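Local coordinates for protein aminotransferase class-III (Sphaerobacter thermophilus DSM 20745, PDB 6K8H) that belongs to the class-III aminotransferases, a family with the PLP-dependent aminotransferase fold, and is also called an omega-transaminase, at residues Q120-N125 with A312-T317. Sequence-based numbering, arbitrary orientation.
Sequences QVRFTN and APHGGT. With PLR ((5-hydroxy-4,6-dimethylpyridin-3-yl)methyl dihydrogen phosphate), chain C.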
loop_
_atom_site.group_PDB
_atom_site.type_symbol
_atom_site.label_atom_id
_atom_site.label_comp_id
_atom_site.label_asym_id
_atom_site.label_seq_id
_atom_site.Cartn_x
_atom_site.Cartn_y
_atom_site.Cartn_z
ATOM N N GLN B 120 12.087 -12.992 11.416
ATOM C CA GLN B 120 12.170 -11.553 11.193
ATOM C C GLN B 120 10.993 -11.103 10.338
ATOM O O GLN B 120 10.439 -11.887 9.563
ATOM C CB GLN B 120 13.481 -11.147 10.497
ATOM C CG GLN B 120 14.745 -11.458 11.308
ATOM C CD GLN B 120 16.013 -11.231 10.518
ATOM O OE1 GLN B 120 16.014 -11.290 9.291
ATOM N NE2 GLN B 120 17.104 -10.967 11.220
ATOM N N VAL B 121 10.616 -9.826 10.485
ATOM C CA VAL B 121 9.520 -9.242 9.721
ATOM C C VAL B 121 9.937 -7.877 9.189
ATOM O O VAL B 121 10.914 -7.277 9.642
ATOM C CB VAL B 121 8.208 -9.109 10.544
ATOM C CG1 VAL B 121 7.842 -10.425 11.205
ATOM C CG2 VAL B 121 8.332 -8.003 11.576
ATOM N N ARG B 122 9.184 -7.414 8.185
ATOM C CA ARG B 122 9.175 -6.043 7.685
ATOM C C ARG B 122 7.724 -5.626 7.468
ATOM O O ARG B 122 6.901 -6.437 7.029
ATOM C CB ARG B 122 9.943 -5.904 6.361
ATOM C CG ARG B 122 11.452 -6.012 6.478
ATOM C CD ARG B 122 12.113 -5.899 5.122
ATOM N NE ARG B 122 12.278 -4.520 4.646
ATOM C CZ ARG B 122 13.348 -3.761 4.887
ATOM N NH1 ARG B 122 14.347 -4.233 5.613
ATOM N NH2 ARG B 122 13.434 -2.530 4.398
ATOM N N PHE B 123 7.418 -4.358 7.743
ATOM C CA PHE B 123 6.065 -3.839 7.605
ATOM C C PHE B 123 5.903 -3.089 6.287
ATOM O O PHE B 123 6.840 -2.444 5.793
ATOM C CB PHE B 123 5.714 -2.925 8.780
ATOM C CG PHE B 123 5.764 -3.625 10.102
ATOM C CD1 PHE B 123 4.700 -4.408 10.517
ATOM C CD2 PHE B 123 6.892 -3.548 10.901
ATOM C CE1 PHE B 123 4.747 -5.084 11.720
ATOM C CE2 PHE B 123 6.947 -4.225 12.111
ATOM C CZ PHE B 123 5.877 -4.997 12.517
ATOM N N THR B 124 4.707 -3.209 5.710
ATOM C CA THR B 124 4.311 -2.524 4.490
ATOM C C THR B 124 3.021 -1.764 4.777
ATOM O O THR B 124 2.568 -1.729 5.927
ATOM C CB THR B 124 4.103 -3.521 3.353
ATOM O OG1 THR B 124 2.968 -4.334 3.665
ATOM C CG2 THR B 124 5.341 -4.423 3.170
ATOM N N ASN B 125 2.405 -1.182 3.749
ATOM C CA ASN B 125 1.205 -0.380 3.945
ATOM C C ASN B 125 -0.072 -1.074 3.486
ATOM O O ASN B 125 -1.147 -0.454 3.528
ATOM C CB ASN B 125 1.377 0.969 3.251
ATOM C CG ASN B 125 2.616 1.672 3.729
ATOM O OD1 ASN B 125 2.660 2.134 4.867
ATOM N ND2 ASN B 125 3.659 1.684 2.905
ATOM N N ALA B 312 17.367 -6.939 -2.184
ATOM C CA ALA B 312 16.009 -6.484 -2.477
ATOM C C ALA B 312 15.740 -5.184 -1.730
ATOM O O ALA B 312 15.421 -5.210 -0.530
ATOM C CB ALA B 312 14.982 -7.547 -2.074
ATOM N N PRO B 313 15.847 -4.022 -2.404
ATOM C CA PRO B 313 15.556 -2.743 -1.763
ATOM C C PRO B 313 14.078 -2.725 -1.355
ATOM O O PRO B 313 13.270 -3.262 -2.071
ATOM C CB PRO B 313 15.812 -1.711 -2.867
ATOM C CG PRO B 313 16.709 -2.426 -3.849
ATOM C CD PRO B 313 16.301 -3.880 -3.778
ATOM N N HIS B 314 13.781 -2.169 -0.181
ATOM C CA HIS B 314 12.369 -2.066 0.256
ATOM C C HIS B 314 12.114 -0.756 1.006
ATOM O O HIS B 314 12.232 -0.745 2.223
ATOM C CB HIS B 314 11.908 -3.300 1.034
ATOM C CG HIS B 314 10.548 -3.125 1.616
ATOM N ND1 HIS B 314 10.244 -3.474 2.905
ATOM C CD2 HIS B 314 9.422 -2.606 1.094
ATOM C CE1 HIS B 314 8.981 -3.198 3.147
ATOM N NE2 HIS B 314 8.457 -2.657 2.053
ATOM N N GLY B 315 11.752 0.284 0.261
ATOM C CA GLY B 315 11.369 1.591 0.812
ATOM C C GLY B 315 9.878 1.625 1.124
ATOM O O GLY B 315 9.211 0.595 1.012
ATOM N N GLY B 316 9.368 2.788 1.511
ATOM C CA GLY B 316 7.937 2.932 1.829
ATOM C C GLY B 316 7.776 4.050 2.834
ATOM O O GLY B 316 8.128 3.854 4.002
ATOM N N THR B 317 7.177 5.150 2.399
ATOM C CA THR B 317 7.096 6.374 3.229
ATOM C C THR B 317 6.391 6.102 4.556
ATOM O O THR B 317 6.891 6.588 5.572
ATOM C CB THR B 317 6.307 7.452 2.481
ATOM O OG1 THR B 317 7.025 7.790 1.297
ATOM C CG2 THR B 317 6.041 8.680 3.322
HETATM N N1 PLR C . 6.907 8.253 -6.415
HETATM C C2 PLR C . 7.671 9.233 -5.941
HETATM C C2A PLR C . 8.106 10.325 -6.863
HETATM C C3 PLR C . 8.050 9.247 -4.592
HETATM O O3 PLR C . 8.825 10.259 -4.152
HETATM C C4 PLR C . 7.624 8.208 -3.740
HETATM C C4A PLR C . 8.003 8.224 -2.324
HETATM C C5 PLR C . 6.815 7.196 -4.271
HETATM C C6 PLR C . 6.498 7.259 -5.601
HETATM C C5A PLR C . 6.338 6.047 -3.429
HETATM O O4P PLR C . 5.368 6.422 -2.402
HETATM P P PLR C . 5.263 5.501 -1.088
HETATM O O1P PLR C . 6.563 5.649 -0.356
HETATM O O2P PLR C . 4.103 6.022 -0.306
HETATM O O3P PLR C . 5.066 4.115 -1.610
#
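Arg122 holds His314 side-on with two nitrogens, one bond to the ring and one to the backbone. The contact fastens strand 120-124, at the edge of the subunit's seven-stranded mixed sheet in this PLP-dependent aminotransferase fold, to the loop ahead of helix 322-334. Arg122 NE gives a nearly straight hydrogen bond to His314 ND1 (2.9 Å, 173°), lying in both the ring and guanidinium planes although those planes are turned 62° apart. Because Arg122 NE carries a hydrogen, His314 ND1 acts as the acceptor, as an unprotonated imidazole nitrogen can. Arg122 NH2 reaches His314 O at 3.1 Å on a lone pair in the carbonyl plane, in a more bent bond. A bend at chi3 (81°) in the arginine chain turns both nitrogens to the loop, and NH2 also bonds Asn34 OD1 of the second subunit, so the buried guanidinium ties strand, loop and dimer partner together. Beyond ND1, the edge of the imidazole passes near the strand backbone, where His314 CE1 lies 3.5 Å from Phe123 O. The methyl of Thr124 meets the ring obliquely, while its hydroxyl bonds Ser126 O. Gly316 has a positive phi at which a side chain would collide with the carbonyl oxygen of Gly315, so glycine suits the place. The loop then delivers Thr317 to the phosphate of PLR: Thr317 N lies 2.9 Å from PLR O1P, and Thr317 OG1 donates to the same oxygen at 2.7 Å.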